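Local atomic coordinates of carboxylic ester hydrolase (Aspergillus niger, PDB entry 7K4O), a protein that probably hydrolyses the ester bonds of tannins and related phenolic acid esters, as a secreted fungal serine esterase of the tannase family. Residues Val263-Leu268 against Arg520-Asn525; Ile412-Asp417 against Pro476-Asn481; Arg456-Pro461 against Thr496-Thr501; Gln513-Pro518 against Met530-Asn535. All coordinates share one frame; numbering follows the deposited sequence.

Contact 1 of 4, residues Val263-Leu268 against Arg520-Asn525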
# COMPACT_ATOMS: atom_id res chain seq x y z
N VAL A 263 -4.45 -12.05 -16.20
CA VAL A 263 -4.56 -10.83 -17.03
C VAL A 263 -3.44 -9.85 -16.66
O VAL A 263 -3.58 -9.12 -15.66
CB VAL A 263 -5.95 -10.23 -16.83
CG1 VAL A 263 -6.11 -8.93 -17.60
CG2 VAL A 263 -7.01 -11.27 -17.23
N ALA A 264 -2.40 -9.81 -17.48
CA ALA A 264 -1.26 -8.89 -17.32
C ALA A 264 -1.58 -7.58 -18.01
O ALA A 264 -0.80 -6.64 -17.85
CB ALA A 264 -0.01 -9.49 -17.90
N ARG A 265 -2.62 -7.53 -18.86
CA ARG A 265 -2.94 -6.28 -19.59
C ARG A 265 -4.39 -5.91 -19.27
O ARG A 265 -5.29 -6.04 -20.15
CB ARG A 265 -2.64 -6.43 -21.09
CG ARG A 265 -1.15 -6.61 -21.35
CD ARG A 265 -0.33 -5.34 -21.14
NE ARG A 265 -0.65 -4.31 -22.09
CZ ARG A 265 -0.17 -4.20 -23.31
NH1 ARG A 265 0.75 -5.04 -23.75
NH2 ARG A 265 -0.58 -3.22 -24.09
N THR A 266 -4.60 -5.36 -18.07
CA THR A 266 -5.92 -4.83 -17.67
C THR A 266 -6.22 -3.56 -18.45
O THR A 266 -7.43 -3.20 -18.53
CB THR A 266 -6.03 -4.60 -16.16
OG1 THR A 266 -5.07 -3.60 -15.84
CG2 THR A 266 -5.88 -5.88 -15.39
N ASP A 267 -5.24 -2.91 -19.05
CA ASP A 267 -5.42 -1.75 -19.93
C ASP A 267 -6.12 -2.24 -21.22
O ASP A 267 -7.15 -1.66 -21.62
CB ASP A 267 -4.10 -1.04 -20.22
CG ASP A 267 -2.86 -1.91 -20.35
OD1 ASP A 267 -2.99 -3.12 -20.75
OD2 ASP A 267 -1.76 -1.41 -19.99
N LEU A 268 -5.57 -3.26 -21.89
CA LEU A 268 -6.24 -3.81 -23.12
C LEU A 268 -7.63 -4.31 -22.71
O LEU A 268 -8.55 -4.11 -23.52
CB LEU A 268 -5.40 -4.92 -23.75
CG LEU A 268 -4.06 -4.46 -24.28
CD1 LEU A 268 -3.24 -5.66 -24.75
CD2 LEU A 268 -4.20 -3.42 -25.38
N ARG A 520 4.58 -1.88 -21.02
CA ARG A 520 3.63 -2.93 -20.61
C ARG A 520 4.12 -4.30 -21.09
O ARG A 520 4.84 -4.35 -22.11
CB ARG A 520 2.23 -2.74 -21.22
CG ARG A 520 1.59 -1.37 -21.10
CD ARG A 520 1.52 -0.83 -19.70
NE ARG A 520 0.84 -1.68 -18.75
CZ ARG A 520 1.36 -2.03 -17.56
NH1 ARG A 520 2.58 -1.64 -17.20
NH2 ARG A 520 0.65 -2.77 -16.75
N PRO A 521 3.73 -5.40 -20.43
CA PRO A 521 4.20 -6.73 -20.82
C PRO A 521 3.45 -7.25 -22.06
O PRO A 521 2.26 -7.06 -22.18
CB PRO A 521 3.90 -7.61 -19.63
CG PRO A 521 2.74 -6.92 -18.94
CD PRO A 521 3.02 -5.45 -19.15
N LEU A 522 4.18 -7.90 -22.94
CA LEU A 522 3.55 -8.63 -24.07
C LEU A 522 4.39 -9.87 -24.33
O LEU A 522 5.63 -9.73 -24.48
CB LEU A 522 3.50 -7.70 -25.27
CG LEU A 522 2.76 -8.26 -26.48
CD1 LEU A 522 1.31 -8.50 -26.11
CD2 LEU A 522 2.88 -7.31 -27.68
N TRP A 523 3.76 -11.03 -24.26
CA TRP A 523 4.48 -12.31 -24.55
C TRP A 523 4.34 -12.63 -26.04
O TRP A 523 3.26 -12.40 -26.63
CB TRP A 523 3.97 -13.45 -23.69
CG TRP A 523 4.13 -13.24 -22.21
CD1 TRP A 523 3.37 -12.43 -21.40
CD2 TRP A 523 5.04 -13.92 -21.32
NE1 TRP A 523 3.75 -12.55 -20.09
CE2 TRP A 523 4.79 -13.44 -20.01
CE3 TRP A 523 6.06 -14.84 -21.50
CZ2 TRP A 523 5.52 -13.86 -18.90
CZ3 TRP A 523 6.78 -15.28 -20.40
CH2 TRP A 523 6.53 -14.78 -19.11
N THR A 524 5.43 -13.15 -26.60
CA THR A 524 5.54 -13.63 -28.01
C THR A 524 5.91 -15.11 -28.01
O THR A 524 6.23 -15.68 -26.92
CB THR A 524 6.54 -12.76 -28.77
OG1 THR A 524 7.77 -12.77 -28.04
CG2 THR A 524 6.07 -11.33 -28.95
N ASN A 525 5.89 -15.74 -29.18
CA ASN A 525 6.43 -17.11 -29.36
C ASN A 525 5.63 -18.07 -28.49
O ASN A 525 6.23 -18.78 -27.63
CB ASN A 525 7.93 -17.18 -29.07
CG ASN A 525 8.74 -16.35 -30.06
OD1 ASN A 525 8.51 -16.41 -31.26
ND2 ASN A 525 9.65 -15.54 -29.57
O HOH W 1 -2.00 -4.26 -16.93
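A salt-bridge network at the start of helix 266-272, just past the calcium-binding loop, joins this helix to strand 520-524 of a two-stranded antiparallel hairpin. Asp267 OD2 takes Arg520 NE at 2.9 Å on the syn lone pair, with the carboxylate and guanidinium planes 80° apart, and also bonds Trp542 NE1. Asp267 OD1 accepts twice, from Arg265 NE at 2.9 Å and from its own helix through Leu268 N, so the carboxylate is fixed in rotation. Arg265, at the N-cap position, folds back at chi2 and chi3 and reaches strand 520-524, where its NH1 gives a nearly straight bond (164°) to Pro521 O at 3.0 Å, from above the carbonyl plane. Arg520 CB lies over one face of that guanidinium and Leu268 CD1 over the other; Ser538 takes its NH2. Arg265 NE and Arg520 NE stand 4.5 Å apart, a repulsion the shared aspartate probably offsets. A water links Arg520 NH2, Ala264 O and Thr266 N, while Arg520 NH2 also bonds Thr459. Ala264 CB packs on Pro521 CG at 3.9 Å, and Ala264 N bonds the calcium ligand Asp256. The buried salt-bridge network ties the helix start to the hairpin beside the calcium site.

Contact 2 of 4, residues Ile412-Asp417 against Pro476-Asn481. With MAN (alpha-D-mannopyranose), chain B; NAG (2-acetamido-2-deoxy-beta-D-glucopyranose), chain C.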
# COMPACT_ATOMS: atom_id res chain seq x y z
N ILE A 412 11.27 1.88 -5.38
CA ILE A 412 10.58 0.77 -6.09
C ILE A 412 9.13 0.79 -5.60
O ILE A 412 8.89 0.63 -4.40
CB ILE A 412 11.23 -0.61 -5.84
CG1 ILE A 412 12.62 -0.67 -6.45
CG2 ILE A 412 10.32 -1.71 -6.33
CD1 ILE A 412 13.40 -1.89 -6.05
N HIS A 413 8.22 1.07 -6.51
CA HIS A 413 6.77 1.17 -6.24
C HIS A 413 6.08 0.07 -7.05
O HIS A 413 6.31 -0.02 -8.26
CB HIS A 413 6.35 2.57 -6.63
CG HIS A 413 4.93 2.95 -6.46
ND1 HIS A 413 4.51 4.22 -6.78
CD2 HIS A 413 3.83 2.27 -6.07
CE1 HIS A 413 3.19 4.31 -6.57
NE2 HIS A 413 2.75 3.14 -6.14
N PHE A 414 5.23 -0.70 -6.41
CA PHE A 414 4.49 -1.78 -7.12
C PHE A 414 3.03 -1.76 -6.73
O PHE A 414 2.65 -1.26 -5.67
CB PHE A 414 5.12 -3.15 -6.89
CG PHE A 414 5.07 -3.64 -5.48
CD1 PHE A 414 6.02 -3.22 -4.55
CD2 PHE A 414 4.09 -4.53 -5.08
CE1 PHE A 414 5.92 -3.63 -3.24
CE2 PHE A 414 4.01 -4.95 -3.77
CZ PHE A 414 4.95 -4.51 -2.86
N HIS A 415 2.19 -2.35 -7.58
CA HIS A 415 0.74 -2.37 -7.37
C HIS A 415 0.11 -3.56 -8.11
O HIS A 415 0.39 -3.70 -9.31
CB HIS A 415 0.16 -1.02 -7.81
CG HIS A 415 -1.15 -0.69 -7.19
ND1 HIS A 415 -1.43 0.59 -6.73
CD2 HIS A 415 -2.27 -1.44 -6.98
CE1 HIS A 415 -2.66 0.60 -6.24
NE2 HIS A 415 -3.21 -0.63 -6.36
N GLY A 416 -0.73 -4.33 -7.46
CA GLY A 416 -1.43 -5.43 -8.13
C GLY A 416 -2.40 -4.96 -9.20
O GLY A 416 -3.16 -4.01 -8.96
N ASP A 417 -2.43 -5.62 -10.36
CA ASP A 417 -3.34 -5.27 -11.48
C ASP A 417 -4.79 -5.56 -11.07
O ASP A 417 -5.67 -4.90 -11.67
CB ASP A 417 -2.99 -6.09 -12.74
CG ASP A 417 -2.08 -5.31 -13.65
OD1 ASP A 417 -2.58 -4.37 -14.28
OD2 ASP A 417 -0.87 -5.66 -13.75
N PRO A 476 2.54 -13.78 -10.84
CA PRO A 476 3.78 -13.62 -10.10
C PRO A 476 3.60 -12.63 -8.95
O PRO A 476 2.56 -12.00 -8.83
CB PRO A 476 4.70 -13.01 -11.15
CG PRO A 476 3.78 -12.11 -11.93
CD PRO A 476 2.47 -12.87 -11.98
N PHE A 477 4.62 -12.51 -8.10
CA PHE A 477 4.56 -11.54 -6.99
C PHE A 477 5.99 -11.15 -6.67
O PHE A 477 6.86 -12.02 -6.67
CB PHE A 477 3.87 -12.13 -5.77
CG PHE A 477 3.41 -11.07 -4.80
CD1 PHE A 477 2.24 -10.36 -5.02
CD2 PHE A 477 4.18 -10.77 -3.70
CE1 PHE A 477 1.87 -9.33 -4.15
CE2 PHE A 477 3.81 -9.77 -2.82
CZ PHE A 477 2.66 -9.05 -3.06
N PRO A 478 6.27 -9.85 -6.41
CA PRO A 478 7.65 -9.43 -6.14
C PRO A 478 8.01 -9.75 -4.69
O PRO A 478 7.73 -9.00 -3.77
CB PRO A 478 7.64 -7.94 -6.49
CG PRO A 478 6.21 -7.51 -6.11
CD PRO A 478 5.33 -8.71 -6.47
N GLN A 479 8.65 -10.89 -4.48
CA GLN A 479 8.99 -11.41 -3.15
C GLN A 479 10.41 -11.00 -2.75
O GLN A 479 10.80 -11.23 -1.61
CB GLN A 479 8.83 -12.93 -3.15
CG GLN A 479 9.02 -13.58 -1.77
CD GLN A 479 8.78 -15.09 -1.83
OE1 GLN A 479 9.33 -15.77 -2.71
NE2 GLN A 479 8.06 -15.63 -0.85
N THR A 480 11.15 -10.36 -3.62
CA THR A 480 12.61 -10.15 -3.41
C THR A 480 12.94 -8.66 -3.48
O THR A 480 14.01 -8.28 -3.94
CB THR A 480 13.38 -11.03 -4.41
OG1 THR A 480 12.99 -10.73 -5.75
CG2 THR A 480 13.26 -12.51 -4.05
N ASN A 481 12.03 -7.77 -3.04
CA ASN A 481 12.27 -6.34 -3.24
C ASN A 481 13.43 -5.83 -2.38
O ASN A 481 14.09 -4.88 -2.84
CB ASN A 481 11.02 -5.52 -3.00
CG ASN A 481 9.99 -5.72 -4.09
OD1 ASN A 481 10.32 -6.16 -5.21
ND2 ASN A 481 8.75 -5.32 -3.81
C1 MAN B . 13.01 -20.76 -2.33
C2 MAN B . 12.71 -19.65 -1.28
C3 MAN B . 11.26 -19.22 -1.49
C4 MAN B . 11.03 -18.64 -2.88
C5 MAN B . 11.54 -19.64 -3.93
C6 MAN B . 11.69 -19.09 -5.31
O2 MAN B . 13.57 -18.52 -1.49
O3 MAN B . 11.02 -18.32 -0.41
O4 MAN B . 9.63 -18.42 -3.07
O5 MAN B . 12.85 -20.17 -3.62
O6 MAN B . 12.04 -20.19 -6.31
C1 NAG C . 14.70 -13.32 -8.17
C2 NAG C . 15.83 -13.46 -7.20
C3 NAG C . 16.39 -14.88 -7.27
C4 NAG C . 15.26 -15.89 -7.04
C5 NAG C . 14.16 -15.61 -8.06
C6 NAG C . 12.94 -16.52 -7.90
C7 NAG C . 17.12 -11.52 -6.66
C8 NAG C . 18.12 -10.49 -6.91
N2 NAG C . 16.83 -12.50 -7.52
O3 NAG C . 17.37 -15.04 -6.23
O4 NAG C . 15.84 -17.20 -7.28
O5 NAG C . 13.71 -14.27 -7.87
O6 NAG C . 11.95 -16.18 -8.82
O7 NAG C . 16.60 -11.42 -5.59
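Strand 412-416 and segment 476-481 pass in opposite directions, with CA atoms 7.8 Å apart at Ile412 and Asn481 and 8.3 Å at Phe414 and Pro478, so the contact is carried mainly by side chains. Phe414 does most of this. Its CG takes the crowded position between backbone N and carbonyl carbon (chi1 65°), which sends the ring toward loop 478-480. Pro478 CG lies over one face of this ring, 4.1 Å from the centroid and 23° off the normal, a CH-pi contact offset toward the rim. Asn481 ND2 approaches Phe414 CE1 obliquely to 3.3 Å, the amide turned 58° from the ring. The strand belongs to the central mixed sheet of the alpha/beta-hydrolase fold, next to edge strand 455-460, and loop 478-480 leads from short strand 476-477 into helix 481-491, which covers Ile412 with Val484, Met485 and Trp488. Phe477 CZ touches Phe414 CE2 at 4.4 Å, while the ring of Phe477 carries Pro478 CD over one face, 3.5 Å above its plane. On the far side of the loop the extended Gln479 accepts a hydrogen bond at OE1 from mannose O4, 2.7 Å away, and its NE2 bonds Ser47 O.

Contact 3 of 4, residues Arg456-Pro461 against Thr496-Thr501; sequences RLYTVP and TTLNAT. With NAG (2-acetamido-2-deoxy-beta-D-glucopyranose), chain C.
Apolar packing centres on Tyr458, in edge strand 455-460 of the central sheet, against Leu498 of strand 498-502 in the small antiparallel sheet. The tyrosine ring stands anti to the carbonyl carbon (chi1 -51°), and Leu498 CB sits almost squarely over its centre, 3.5 Å from the centroid and 12° off the normal, a close CH-pi contact. Leu498 CG is anti to its own backbone N, which lays CD2 over the CD1 rim of the same ring, at 3.8 Å from Tyr458 CD1. Leu498 also meets Leu514, Asn481 and Val484, so the residue is wedged between a helix, a strand and the ring.

Hydrogen bonding belongs to Arg456. Its chain runs out extended and bends at chi3, bringing NH2 to Thr496 O at 2.9 Å, on a lone pair in the carbonyl plane and within the guanidinium plane, though bent at the hydrogen (142°). Arg456 NE and Tyr458 OH each hydrogen-bond Pro495 O, and Asn452 O takes Arg456 NH1, so all three nitrogens serve backbone carbonyls.

Covalent and sugar contacts lie along strand 498-502: Asn499 ND2 carries the first N-acetylglucosamine, whose O6 pairs with Thr501 OG1 at 2.8 Å and, weakly, with Ala500 O.

The chemistry thus divides in two. In the buried part an aromatic face receives an aliphatic side chain, whereas the partly exposed Arg456 binds the loop before the strand through uncharged carbonyls. Asn499 carries its sugar on the strand away from Tyr458, its OD1 held by Gln513 and Asn511.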
# COMPACT_ATOMS: atom_id res chain seq x y z
N ARG A 456 10.87 4.04 -9.97
CA ARG A 456 10.35 3.04 -10.92
C ARG A 456 9.09 2.41 -10.34
O ARG A 456 9.02 2.12 -9.14
CB ARG A 456 11.44 2.02 -11.27
CG ARG A 456 12.65 2.67 -11.91
CD ARG A 456 13.84 1.73 -12.14
NE ARG A 456 13.51 0.85 -13.24
CZ ARG A 456 13.61 1.17 -14.53
NH1 ARG A 456 14.07 2.34 -14.93
NH2 ARG A 456 13.28 0.26 -15.43
N LEU A 457 8.12 2.20 -11.23
CA LEU A 457 6.78 1.72 -10.91
C LEU A 457 6.48 0.46 -11.72
O LEU A 457 6.71 0.46 -12.96
CB LEU A 457 5.78 2.84 -11.25
CG LEU A 457 4.32 2.45 -11.20
CD1 LEU A 457 3.86 2.04 -9.80
CD2 LEU A 457 3.49 3.61 -11.73
N TYR A 458 5.93 -0.53 -11.07
CA TYR A 458 5.67 -1.85 -11.67
C TYR A 458 4.28 -2.32 -11.28
O TYR A 458 3.96 -2.38 -10.09
CB TYR A 458 6.72 -2.88 -11.23
CG TYR A 458 8.16 -2.45 -11.39
CD1 TYR A 458 8.76 -1.71 -10.40
CD2 TYR A 458 8.93 -2.84 -12.49
CE1 TYR A 458 10.08 -1.31 -10.48
CE2 TYR A 458 10.26 -2.45 -12.57
CZ TYR A 458 10.84 -1.70 -11.57
OH TYR A 458 12.16 -1.27 -11.61
N THR A 459 3.44 -2.71 -12.25
CA THR A 459 2.19 -3.41 -11.89
C THR A 459 2.42 -4.91 -11.83
O THR A 459 3.38 -5.43 -12.49
CB THR A 459 1.00 -3.01 -12.79
OG1 THR A 459 1.10 -3.63 -14.08
CG2 THR A 459 0.88 -1.50 -12.94
N VAL A 460 1.62 -5.59 -11.04
CA VAL A 460 1.82 -7.05 -10.81
C VAL A 460 0.63 -7.78 -11.43
O VAL A 460 -0.49 -7.77 -10.88
CB VAL A 460 1.97 -7.39 -9.32
CG1 VAL A 460 2.37 -8.85 -9.14
CG2 VAL A 460 2.98 -6.44 -8.65
N PRO A 461 0.87 -8.52 -12.55
CA PRO A 461 -0.21 -9.27 -13.21
C PRO A 461 -1.01 -10.16 -12.28
O PRO A 461 -0.46 -10.93 -11.49
CB PRO A 461 0.54 -10.15 -14.24
CG PRO A 461 1.74 -9.34 -14.59
CD PRO A 461 2.13 -8.63 -13.29
N THR A 496 15.94 -2.93 -14.26
CA THR A 496 15.23 -2.72 -15.54
C THR A 496 13.83 -3.33 -15.48
O THR A 496 12.82 -2.62 -15.78
CB THR A 496 16.08 -3.31 -16.67
OG1 THR A 496 17.38 -2.73 -16.53
CG2 THR A 496 15.53 -2.97 -18.02
N THR A 497 13.74 -4.61 -15.18
CA THR A 497 12.48 -5.26 -14.80
C THR A 497 12.55 -5.56 -13.30
O THR A 497 13.67 -5.68 -12.75
CB THR A 497 12.21 -6.53 -15.61
OG1 THR A 497 13.34 -7.40 -15.44
CG2 THR A 497 11.96 -6.19 -17.06
N LEU A 498 11.42 -5.70 -12.63
CA LEU A 498 11.42 -6.07 -11.21
C LEU A 498 11.29 -7.59 -11.07
O LEU A 498 10.40 -8.19 -11.70
CB LEU A 498 10.28 -5.36 -10.47
CG LEU A 498 10.24 -5.61 -8.96
CD1 LEU A 498 11.53 -5.11 -8.33
CD2 LEU A 498 9.03 -4.88 -8.34
N ASN A 499 12.20 -8.17 -10.30
CA ASN A 499 12.22 -9.62 -10.06
C ASN A 499 10.89 -10.05 -9.46
O ASN A 499 10.39 -9.37 -8.53
CB ASN A 499 13.38 -9.96 -9.14
CG ASN A 499 13.86 -11.38 -9.29
OD1 ASN A 499 13.91 -11.91 -10.42
ND2 ASN A 499 14.18 -11.97 -8.15
N ALA A 500 10.36 -11.20 -9.86
CA ALA A 500 9.12 -11.73 -9.28
C ALA A 500 9.09 -13.25 -9.26
O ALA A 500 9.90 -13.89 -9.98
CB ALA A 500 7.94 -11.17 -10.01
N THR A 501 8.21 -13.79 -8.45
CA THR A 501 8.12 -15.25 -8.21
C THR A 501 6.68 -15.67 -8.18
O THR A 501 5.84 -14.95 -7.62
CB THR A 501 8.84 -15.64 -6.92
OG1 THR A 501 10.16 -15.10 -6.97
CG2 THR A 501 8.89 -17.15 -6.76
C1 NAG C . 14.70 -13.32 -8.17
C2 NAG C . 15.83 -13.46 -7.20
C3 NAG C . 16.39 -14.88 -7.27
C4 NAG C . 15.26 -15.89 -7.04
C5 NAG C . 14.16 -15.61 -8.06
C6 NAG C . 12.94 -16.52 -7.90
C7 NAG C . 17.12 -11.52 -6.66
C8 NAG C . 18.12 -10.49 -6.91
N2 NAG C . 16.83 -12.50 -7.52
O3 NAG C . 17.37 -15.04 -6.23
O4 NAG C . 15.84 -17.20 -7.28
O5 NAG C . 13.71 -14.27 -7.87
O6 NAG C . 11.95 -16.18 -8.82
O7 NAG C . 16.60 -11.42 -5.59

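Contact 4 of 4, residues Gln513-Pro518 against Met530-Asn535; sequences QLCAWP and MECVYN. With NAG (2-acetamido-2-deoxy-beta-D-glucopyranose), chain D; NAG (2-acetamido-2-deoxy-beta-D-glucopyranose), chain E.
Met530, in strand 529-533, leaves the backbone with CG anti to N and stays extended to SD before bending at chi3. From CB and CG the chain reaches SD, 3.4 Å from Gln513 O, and ends at CE, which meets Gln513 O at 3.3 Å and Cys515 SG at 3.6 Å. The methyl thus lies beside the disulfide that joins the two segments. Cys515 and Cys532 both set SG anti to the carbonyl carbon, and their SG atoms bond at 2.2 Å with a torsion of -83°, close to a right angle. Residues 513-518 and 530-534 run nearly parallel, 8° apart, with the CA atoms of Cys515 and Cys532 the nearest, at 5.5 Å. Farther on, Pro518, behind a cis peptide bond, brings CG to Tyr534 CE2 at 4.5 Å, and a water bridges Pro518 O, Val533 O and Asn535 N. Two N-acetylglucosamines touch this end of the segment: Tyr534 N donates nearly straight (170°) to O7 of one, and the other lies with C1 over the centre of the Tyr534 ring. The disulfide, between neighbouring segments running the same way, fastens the 520-533 hairpin to the chain leaving the small antiparallel sheet.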
# COMPACT_ATOMS: atom_id res chain seq x y z
N GLN A 513 9.58 -11.68 -14.61
CA GLN A 513 10.03 -10.29 -14.57
C GLN A 513 8.81 -9.37 -14.74
O GLN A 513 7.92 -9.69 -15.55
CB GLN A 513 11.09 -10.06 -15.62
CG GLN A 513 12.38 -10.89 -15.37
CD GLN A 513 12.99 -10.58 -14.02
OE1 GLN A 513 13.17 -9.41 -13.69
NE2 GLN A 513 13.34 -11.60 -13.26
N LEU A 514 8.85 -8.20 -14.09
CA LEU A 514 7.77 -7.17 -14.24
C LEU A 514 8.30 -5.96 -14.97
O LEU A 514 9.38 -5.42 -14.64
CB LEU A 514 7.23 -6.81 -12.86
CG LEU A 514 6.82 -7.91 -11.92
CD1 LEU A 514 6.39 -7.33 -10.57
CD2 LEU A 514 5.68 -8.74 -12.49
N CYS A 515 7.59 -5.54 -16.03
CA CYS A 515 7.90 -4.34 -16.83
C CYS A 515 7.75 -3.07 -15.98
O CYS A 515 6.82 -3.01 -15.14
CB CYS A 515 6.97 -4.23 -18.05
SG CYS A 515 7.20 -5.63 -19.19
N ALA A 516 8.65 -2.13 -16.19
CA ALA A 516 8.65 -0.79 -15.56
C ALA A 516 7.78 0.12 -16.39
O ALA A 516 8.00 0.26 -17.61
CB ALA A 516 10.04 -0.22 -15.49
N TRP A 517 6.82 0.74 -15.73
CA TRP A 517 6.00 1.82 -16.31
C TRP A 517 6.92 2.80 -17.01
O TRP A 517 7.97 3.15 -16.50
CB TRP A 517 5.20 2.53 -15.19
CG TRP A 517 4.29 3.60 -15.70
CD1 TRP A 517 4.53 4.93 -15.74
CD2 TRP A 517 3.04 3.40 -16.38
NE1 TRP A 517 3.50 5.58 -16.38
CE2 TRP A 517 2.59 4.66 -16.80
CE3 TRP A 517 2.30 2.26 -16.73
CZ2 TRP A 517 1.41 4.82 -17.54
CZ3 TRP A 517 1.11 2.42 -17.42
CH2 TRP A 517 0.71 3.69 -17.84
N PRO A 518 6.58 3.35 -18.19
CA PRO A 518 5.30 3.15 -18.91
C PRO A 518 5.25 2.02 -19.94
O PRO A 518 4.28 1.95 -20.70
CB PRO A 518 5.18 4.48 -19.65
CG PRO A 518 6.60 4.83 -20.01
CD PRO A 518 7.41 4.36 -18.83
N MET A 530 8.89 -12.93 -22.95
CA MET A 530 8.22 -11.68 -22.51
C MET A 530 9.00 -10.47 -22.99
O MET A 530 10.23 -10.43 -22.89
CB MET A 530 8.06 -11.68 -20.99
CG MET A 530 7.03 -10.66 -20.57
SD MET A 530 7.05 -10.32 -18.82
CE MET A 530 8.31 -9.06 -18.79
N GLU A 531 8.30 -9.51 -23.57
CA GLU A 531 8.87 -8.21 -23.94
C GLU A 531 8.13 -7.12 -23.14
O GLU A 531 7.00 -7.36 -22.66
CB GLU A 531 8.67 -7.96 -25.42
CG GLU A 531 9.17 -9.14 -26.25
CD GLU A 531 8.98 -8.98 -27.74
OE1 GLU A 531 9.37 -9.91 -28.48
OE2 GLU A 531 8.40 -7.94 -28.17
N CYS A 532 8.80 -6.00 -22.98
CA CYS A 532 8.24 -4.78 -22.35
C CYS A 532 8.08 -3.77 -23.47
O CYS A 532 9.09 -3.34 -24.01
CB CYS A 532 9.14 -4.31 -21.21
SG CYS A 532 9.24 -5.51 -19.87
N VAL A 533 6.85 -3.43 -23.81
CA VAL A 533 6.55 -2.67 -25.04
C VAL A 533 5.93 -1.33 -24.72
O VAL A 533 5.22 -1.19 -23.73
CB VAL A 533 5.67 -3.47 -26.01
CG1 VAL A 533 6.29 -4.82 -26.32
CG2 VAL A 533 4.26 -3.62 -25.49
N TYR A 534 6.17 -0.39 -25.61
CA TYR A 534 5.57 0.95 -25.59
C TYR A 534 4.30 0.93 -26.43
O TYR A 534 4.40 0.75 -27.63
CB TYR A 534 6.54 2.00 -26.10
CG TYR A 534 6.04 3.38 -25.82
CD1 TYR A 534 5.20 4.03 -26.71
CD2 TYR A 534 6.39 4.05 -24.65
CE1 TYR A 534 4.69 5.29 -26.45
CE2 TYR A 534 5.89 5.32 -24.38
CZ TYR A 534 5.02 5.93 -25.26
OH TYR A 534 4.54 7.18 -25.03
N ASN A 535 3.15 1.18 -25.82
CA ASN A 535 1.84 1.14 -26.52
C ASN A 535 1.02 2.35 -26.07
O ASN A 535 0.51 2.34 -24.95
CB ASN A 535 1.14 -0.16 -26.25
CG ASN A 535 -0.13 -0.32 -27.06
OD1 ASN A 535 -1.19 -0.02 -26.57
ND2 ASN A 535 -0.02 -0.76 -28.31
C1 NAG D . 9.32 2.54 -29.75
C2 NAG D . 9.13 1.05 -29.69
C3 NAG D . 9.70 0.38 -30.94
C4 NAG D . 9.19 1.08 -32.19
C5 NAG D . 9.49 2.57 -32.12
C6 NAG D . 9.00 3.32 -33.35
C7 NAG D . 9.20 -0.34 -27.70
C8 NAG D . 10.02 -0.79 -26.53
N2 NAG D . 9.83 0.49 -28.55
O3 NAG D . 9.29 -0.99 -30.96
O4 NAG D . 9.87 0.52 -33.31
O5 NAG D . 8.77 3.05 -30.97
O6 NAG D . 7.57 3.25 -33.33
O7 NAG D . 8.02 -0.67 -27.80
C1 NAG E . 8.89 6.86 -26.79
C2 NAG E . 8.66 6.89 -28.27
C3 NAG E . 8.20 5.52 -28.72
C4 NAG E . 9.27 4.54 -28.39
C5 NAG E . 9.50 4.55 -26.86
C6 NAG E . 10.59 3.59 -26.44
C7 NAG E . 7.93 8.96 -29.27
C8 NAG E . 6.88 10.00 -29.46
N2 NAG E . 7.67 7.91 -28.52
O3 NAG E . 7.91 5.54 -30.12
O4 NAG E . 8.70 3.27 -28.63
O5 NAG E . 9.85 5.86 -26.48
O6 NAG E . 10.54 3.36 -25.03
O7 NAG E . 9.00 9.07 -29.80
O HOH W 2 3.39 0.79 -23.03

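Contact 2 is buried, about 11 Å from the chain centre to its own centre, while contacts 3 and 4 are only partly buried; contact 1 is buried too, though about 23 Å out. Contacts 2 and 3 share both the central sheet and the small antiparallel sheet: strands 410-416 and 455-460 are neighbours, as are 476-477 and 498-502, and in each contact an aromatic of the central sheet meets an aliphatic group of the other layer by CH-pi. Contacts 1 and 4 hold the hairpin of 520-524 and 529-533 in different ways, by charge to the start of helix 266-272 and by disulfide. Thr266 OG1 bonds Asp417 OD1, tying contact 1 to contact 2. Sugars flank contacts 2, 3 and 4.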